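Aminotransferase, class III from Thermomicrobium roseum acts as a thermostable, (S)-enantioselective omega-transaminase that probably passes amino groups between amines and carbonyl compounds through pyridoxal 5'-phosphate. Local coordinates of one contact, PDB 6IO1 (chain A, 1.80 Å), residues A222-E227 and G241-I246, beside the matching contact of the related putrescine aminotransferase from Halomonas elongata, PDB 6GWI (chain B, 2.00 Å), residues A218-E223 and S237-V242. Structure 2 is superposed on structure 1 by the backbone atoms of these residues (RMSD 0.60 Å); each is numbered along its deposited sequence.

Structure 1 (6IO1); sequences AAFIGE and GYWPAI. With PMP (4'-deoxy-4'-aminopyridoxal-5'-phosphate), chain C.
F224 and W243 meet in the buried seam between strand 221-226 and helix 242-253, the first two elements of a beta-alpha-beta unit that continues into strand 256-260. CE1 of the F224 ring, its CG anti to the backbone N (chi1 169°), lies 3.9 Å from W243 CH2; F224 CZ is 4.4 Å from I246 CG2 and 4.2 Å from Y242 OH. G226 offers only backbone here, its C standing 4.4 Å from W243 CH2. The carbonyl O of E227 sits at the indole edge, in plane, 3.1 Å from W243 CZ2. Y242 CE2 covers the centre of one indole face, and I246 CG1 lies over one face of the Y242 ring. Farther out, R150 hydrogen-bonds to Y242 OH and E227 O, and W243 NE1 to P228 O. Past the strand's end, the E227 carboxylate belongs to the cofactor pocket: OE1 lies 3.5 Å from PMP C2A, and G231 N and Y154 N hold the two oxygens. G241, whose positive phi (86°) calls for glycine, leads into the helix.

Structure 2 (6GWI); sequences AAFIAE and SYWPAV. With PLP (pyridoxal-5'-phosphate), chain D.
F220 and W239 pack together, CG of the phenylalanine anti to its own backbone N (chi1 170°) and F220 CE2 at 4.1 Å from W239 CZ3. On the same ring, F220 CE2 is 4.0 Å from V242 CG1 and CZ is 4.0 Å from Y238 OH. A222 brings in its methyl: CB stands 3.8 Å from W239 CH2 and 3.6 Å from F220 CZ, bridging the two aromatics. The carbonyl O of E223 sits at the indole edge, in plane, 3.8 Å from W239 CZ2. Y238 CE2 covers the centre of one indole face, and V242 CG2 lies over one face of the Y238 ring. Farther out, R146 hydrogen-bonds to Y238 OH and, weakly, to E223 O, and W239 NE1 to P224 O. Past the strand's end, the E223 carboxylate belongs to the cofactor pocket: OE1 lies 3.5 Å from PLP C2A, and G227 N and Y150 N hold the two oxygens. S237, just before Y238, has its OG hydrogen-bonded to E195 O on helix 194-212.

What differs
On the strand, G226(A) stands against A222(B), both buried. CB of A222(B) has no counterpart in G226(A), and it adds two contacts: A222(B) CB is 3.6 Å from F220(B) CZ and 3.8 Å from W239(B) CH2. In structure 1 the strand meets W243(A) at this position through backbone alone, so the alanine methyl adds apolar packing between strand and helix. Just before the tyrosine, G241(A) against S237(B) sets no side chain against CB and OG, with the CA atoms 1.1 Å apart after superposition. I246(A) against V242(B) combines an exchange with a displaced helix backbone: their CA atoms are 1.0 Å and their CB atoms 1.5 Å apart after superposition. CG1, CG2 and CD1 of I246(A) have no match in V242(B), nor have CG1 and CG2 of V242(B) in I246(A). The two side chains thus fill different places beside the phenylalanine, F224(A) or F220(B), and each still touches it. The two prolines, P244(A) and P240(B), have CA atoms 0.9 Å apart. E227(A), Y242(A) and W243(A) keep their side-chain places in E223(B), Y238(B) and W239(B). The glutamate touches PMP in structure 1 and PLP, bound at the same place, in structure 2.

Structure 1 (6IO1)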
loop_
_atom_site.group_PDB
_atom_site.type_symbol
_atom_site.label_atom_id
_atom_site.label_comp_id
_atom_site.label_asym_id
_atom_site.label_seq_id
_atom_site.Cartn_x
_atom_site.Cartn_y
_atom_site.Cartn_z
ATOM N N ALA A 222 0.364 -23.735 -3.898
ATOM C CA ALA A 222 1.610 -22.979 -3.937
ATOM C C ALA A 222 2.180 -22.754 -2.541
ATOM O O ALA A 222 3.382 -22.945 -2.318
ATOM C CB ALA A 222 1.385 -21.643 -4.644
ATOM N N ALA A 223 1.344 -22.352 -1.583
ATOM C CA ALA A 223 1.879 -21.966 -0.283
ATOM C C ALA A 223 0.790 -21.983 0.782
ATOM O O ALA A 223 -0.405 -22.087 0.493
ATOM C CB ALA A 223 2.531 -20.580 -0.347
ATOM N N PHE A 224 1.245 -21.881 2.031
ATOM C CA PHE A 224 0.415 -21.701 3.215
ATOM C C PHE A 224 0.831 -20.384 3.855
ATOM O O PHE A 224 2.027 -20.141 4.044
ATOM C CB PHE A 224 0.595 -22.884 4.186
ATOM C CG PHE A 224 -0.009 -22.680 5.563
ATOM C CD1 PHE A 224 0.617 -21.883 6.515
ATOM C CD2 PHE A 224 -1.178 -23.332 5.919
ATOM C CE1 PHE A 224 0.068 -21.711 7.773
ATOM C CE2 PHE A 224 -1.729 -23.167 7.179
ATOM C CZ PHE A 224 -1.104 -22.356 8.106
ATOM N N ILE A 225 -0.141 -19.539 4.185
ATOM C CA ILE A 225 0.126 -18.241 4.793
ATOM C C ILE A 225 -0.555 -18.186 6.153
ATOM O O ILE A 225 -1.716 -18.589 6.292
ATOM C CB ILE A 225 -0.330 -17.078 3.888
ATOM C CG1 ILE A 225 0.047 -15.734 4.517
ATOM C CG2 ILE A 225 -1.825 -17.153 3.598
ATOM C CD1 ILE A 225 -0.006 -14.573 3.551
ATOM N N GLY A 226 0.180 -17.725 7.161
ATOM C CA GLY A 226 -0.376 -17.607 8.495
ATOM C C GLY A 226 0.480 -16.737 9.383
ATOM O O GLY A 226 1.680 -16.560 9.149
ATOM N N GLU A 227 -0.157 -16.192 10.413
ATOM C CA GLU A 227 0.500 -15.439 11.473
ATOM C C GLU A 227 0.950 -16.390 12.578
ATOM O O GLU A 227 0.243 -17.354 12.885
ATOM C CB GLU A 227 -0.442 -14.393 12.061
ATOM C CG GLU A 227 -1.153 -13.524 11.033
ATOM C CD GLU A 227 -2.511 -13.042 11.518
ATOM O OE1 GLU A 227 -2.555 -12.067 12.297
ATOM O OE2 GLU A 227 -3.534 -13.638 11.118
ATOM N N GLY A 241 3.421 -26.926 20.174
ATOM C CA GLY A 241 3.742 -27.923 19.175
ATOM C C GLY A 241 2.994 -27.790 17.865
ATOM O O GLY A 241 3.228 -28.594 16.954
ATOM N N TYR A 242 2.100 -26.806 17.742
ATOM C CA TYR A 242 1.310 -26.652 16.523
ATOM C C TYR A 242 2.194 -26.326 15.325
ATOM O O TYR A 242 2.133 -26.999 14.285
ATOM C CB TYR A 242 0.255 -25.561 16.734
ATOM C CG TYR A 242 -0.393 -25.041 15.469
ATOM C CD1 TYR A 242 -1.514 -25.662 14.937
ATOM C CD2 TYR A 242 0.103 -23.916 14.818
ATOM C CE1 TYR A 242 -2.116 -25.190 13.787
ATOM C CE2 TYR A 242 -0.491 -23.438 13.666
ATOM C CZ TYR A 242 -1.600 -24.078 13.155
ATOM O OH TYR A 242 -2.197 -23.605 12.009
ATOM N N TRP A 243 3.023 -25.291 15.455
ATOM C CA TRP A 243 3.814 -24.820 14.320
ATOM C C TRP A 243 4.818 -25.844 13.809
ATOM O O TRP A 243 4.925 -26.002 12.581
ATOM C CB TRP A 243 4.486 -23.492 14.684
ATOM C CG TRP A 243 3.594 -22.326 14.418
ATOM C CD1 TRP A 243 3.091 -21.448 15.333
ATOM C CD2 TRP A 243 3.072 -21.925 13.146
ATOM N NE1 TRP A 243 2.296 -20.516 14.707
ATOM C CE2 TRP A 243 2.268 -20.789 13.364
ATOM C CE3 TRP A 243 3.211 -22.414 11.843
ATOM C CZ2 TRP A 243 1.608 -20.133 12.327
ATOM C CZ3 TRP A 243 2.554 -21.763 10.817
ATOM C CH2 TRP A 243 1.763 -20.635 11.063
ATOM N N PRO A 244 5.591 -26.546 14.650
ATOM C CA PRO A 244 6.502 -27.560 14.090
ATOM C C PRO A 244 5.783 -28.638 13.297
ATOM O O PRO A 244 6.235 -29.001 12.204
ATOM C CB PRO A 244 7.200 -28.131 15.333
ATOM C CG PRO A 244 7.118 -27.047 16.340
ATOM C CD PRO A 244 5.807 -26.366 16.099
ATOM N N ALA A 245 4.654 -29.140 13.803
ATOM C CA ALA A 245 3.914 -30.181 13.093
ATOM C C ALA A 245 3.359 -29.666 11.767
ATOM O O ALA A 245 3.470 -30.335 10.727
ATOM C CB ALA A 245 2.791 -30.713 13.983
ATOM N N ILE A 246 2.740 -28.481 11.788
ATOM C CA ILE A 246 2.173 -27.920 10.563
ATOM C C ILE A 246 3.268 -27.702 9.524
ATOM O O ILE A 246 3.115 -28.055 8.343
ATOM C CB ILE A 246 1.417 -26.614 10.872
ATOM C CG1 ILE A 246 0.189 -26.897 11.741
ATOM C CG2 ILE A 246 1.010 -25.912 9.587
ATOM C CD1 ILE A 246 -0.775 -27.897 11.144
HETATM N N1 PMP C . -1.105 -8.544 8.055
HETATM C C2 PMP C . -1.448 -8.567 9.342
HETATM C C2A PMP C . -0.972 -9.699 10.198
HETATM C C3 PMP C . -2.242 -7.549 9.886
HETATM O O3 PMP C . -2.578 -7.599 11.207
HETATM C C4 PMP C . -2.677 -6.499 9.073
HETATM C C4A PMP C . -3.533 -5.392 9.638
HETATM N N4A PMP C . -3.278 -5.154 11.062
HETATM C C5 PMP C . -2.304 -6.493 7.722
HETATM C C6 PMP C . -1.520 -7.539 7.269
HETATM C C5A PMP C . -2.742 -5.396 6.800
HETATM O O4P PMP C . -1.778 -4.298 6.812
HETATM P P PMP C . -2.055 -2.921 6.014
HETATM O O1P PMP C . -0.831 -2.057 6.246
HETATM O O2P PMP C . -2.237 -3.311 4.561
HETATM O O3P PMP C . -3.313 -2.340 6.630
#

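Structure 2 (6GWI)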
loop_
_atom_site.group_PDB
_atom_site.type_symbol
_atom_site.label_atom_id
_atom_site.label_comp_id
_atom_site.label_asym_id
_atom_site.label_seq_id
_atom_site.Cartn_x
_atom_site.Cartn_y
_atom_site.Cartn_z
ATOM N N ALA B 218 -0.076 -23.599 -4.118
ATOM C CA ALA B 218 1.072 -22.716 -4.265
ATOM C C ALA B 218 1.709 -22.334 -2.936
ATOM O O ALA B 218 2.937 -22.223 -2.857
ATOM C CB ALA B 218 0.659 -21.439 -5.008
ATOM N N ALA B 219 0.918 -22.135 -1.884
ATOM C CA ALA B 219 1.481 -21.585 -0.659
ATOM C C ALA B 219 0.522 -21.752 0.508
ATOM O O ALA B 219 -0.695 -21.860 0.335
ATOM C CB ALA B 219 1.825 -20.097 -0.830
ATOM N N PHE B 220 1.106 -21.760 1.704
ATOM C CA PHE B 220 0.396 -21.652 2.973
ATOM C C PHE B 220 0.784 -20.327 3.615
ATOM O O PHE B 220 1.974 -20.008 3.713
ATOM C CB PHE B 220 0.743 -22.833 3.883
ATOM C CG PHE B 220 0.242 -22.698 5.299
ATOM C CD1 PHE B 220 -1.114 -22.634 5.578
ATOM C CD2 PHE B 220 1.138 -22.668 6.355
ATOM C CE1 PHE B 220 -1.562 -22.525 6.886
ATOM C CE2 PHE B 220 0.695 -22.560 7.659
ATOM C CZ PHE B 220 -0.656 -22.489 7.925
ATOM N N ILE B 221 -0.212 -19.541 4.013
ATOM C CA ILE B 221 0.013 -18.228 4.608
ATOM C C ILE B 221 -0.565 -18.235 6.016
ATOM O O ILE B 221 -1.689 -18.705 6.230
ATOM C CB ILE B 221 -0.606 -17.105 3.752
ATOM C CG1 ILE B 221 -0.208 -15.731 4.302
ATOM C CG2 ILE B 221 -2.127 -17.237 3.701
ATOM C CD1 ILE B 221 -0.716 -14.539 3.464
ATOM N N ALA B 222 0.198 -17.709 6.973
ATOM C CA ALA B 222 -0.260 -17.688 8.353
ATOM C C ALA B 222 0.482 -16.619 9.140
ATOM O O ALA B 222 1.664 -16.365 8.894
ATOM C CB ALA B 222 -0.062 -19.060 9.014
ATOM N N GLU B 223 -0.230 -15.984 10.067
ATOM C CA GLU B 223 0.416 -15.183 11.101
ATOM C C GLU B 223 1.064 -16.127 12.109
ATOM O O GLU B 223 0.419 -17.091 12.535
ATOM C CB GLU B 223 -0.604 -14.288 11.812
ATOM C CG GLU B 223 -1.437 -13.390 10.899
ATOM C CD GLU B 223 -2.715 -12.900 11.571
ATOM O OE1 GLU B 223 -2.638 -12.047 12.482
ATOM O OE2 GLU B 223 -3.801 -13.385 11.196
ATOM N N SER B 237 2.737 -27.381 20.285
ATOM C CA SER B 237 2.811 -28.477 19.329
ATOM C C SER B 237 2.474 -28.052 17.905
ATOM O O SER B 237 2.765 -28.801 16.965
ATOM C CB SER B 237 1.860 -29.600 19.753
ATOM O OG SER B 237 0.513 -29.157 19.709
ATOM N N TYR B 238 1.873 -26.877 17.719
ATOM C CA TYR B 238 1.296 -26.539 16.423
ATOM C C TYR B 238 2.373 -26.340 15.364
ATOM O O TYR B 238 2.381 -27.024 14.334
ATOM C CB TYR B 238 0.420 -25.291 16.553
ATOM C CG TYR B 238 -0.165 -24.818 15.240
ATOM C CD1 TYR B 238 -1.184 -25.525 14.616
ATOM C CD2 TYR B 238 0.299 -23.658 14.631
ATOM C CE1 TYR B 238 -1.723 -25.093 13.416
ATOM C CE2 TYR B 238 -0.236 -23.214 13.433
ATOM C CZ TYR B 238 -1.244 -23.935 12.829
ATOM O OH TYR B 238 -1.771 -23.491 11.638
ATOM N N TRP B 239 3.285 -25.402 15.588
ATOM C CA TRP B 239 4.214 -25.035 14.529
ATOM C C TRP B 239 5.215 -26.146 14.226
ATOM O O TRP B 239 5.575 -26.331 13.056
ATOM C CB TRP B 239 4.935 -23.731 14.877
ATOM C CG TRP B 239 4.119 -22.519 14.502
ATOM C CD1 TRP B 239 3.608 -21.574 15.346
ATOM C CD2 TRP B 239 3.697 -22.147 13.182
ATOM N NE1 TRP B 239 2.907 -20.631 14.632
ATOM C CE2 TRP B 239 2.946 -20.960 13.302
ATOM C CE3 TRP B 239 3.887 -22.699 11.912
ATOM C CZ2 TRP B 239 2.386 -20.316 12.200
ATOM C CZ3 TRP B 239 3.332 -22.057 10.819
ATOM C CH2 TRP B 239 2.589 -20.879 10.970
ATOM N N PRO B 240 5.697 -26.901 15.223
ATOM C CA PRO B 240 6.532 -28.067 14.887
ATOM C C PRO B 240 5.811 -29.062 14.000
ATOM O O PRO B 240 6.414 -29.627 13.079
ATOM C CB PRO B 240 6.864 -28.671 16.260
ATOM C CG PRO B 240 6.771 -27.526 17.203
ATOM C CD PRO B 240 5.620 -26.694 16.682
ATOM N N ALA B 241 4.523 -29.297 14.260
ATOM C CA ALA B 241 3.748 -30.195 13.413
ATOM C C ALA B 241 3.503 -29.583 12.035
ATOM O O ALA B 241 3.503 -30.302 11.029
ATOM C CB ALA B 241 2.429 -30.550 14.100
ATOM N N VAL B 242 3.299 -28.263 11.959
ATOM C CA VAL B 242 3.148 -27.626 10.651
ATOM C C VAL B 242 4.416 -27.811 9.825
ATOM O O VAL B 242 4.359 -28.098 8.623
ATOM C CB VAL B 242 2.796 -26.133 10.801
ATOM C CG1 VAL B 242 2.871 -25.432 9.445
ATOM C CG2 VAL B 242 1.409 -25.955 11.416
HETATM N N1 PLP D . -1.345 -8.522 8.108
HETATM C C2 PLP D . -1.523 -8.540 9.475
HETATM C C2A PLP D . -1.125 -9.758 10.264
HETATM C C3 PLP D . -2.066 -7.430 10.117
HETATM O O3 PLP D . -2.234 -7.469 11.477
HETATM C C4 PLP D . -2.428 -6.287 9.395
HETATM C C4A PLP D . -2.371 -4.962 10.109
HETATM C C5 PLP D . -2.248 -6.293 8.008
HETATM C C6 PLP D . -1.706 -7.408 7.377
HETATM C C5A PLP D . -2.631 -5.101 7.157
HETATM O O4P PLP D . -1.699 -4.049 7.262
HETATM P P PLP D . -2.153 -2.578 6.788
HETATM O O1P PLP D . -2.555 -2.626 5.333
HETATM O O2P PLP D . -1.007 -1.618 6.998
HETATM O O3P PLP D . -3.332 -2.141 7.618
#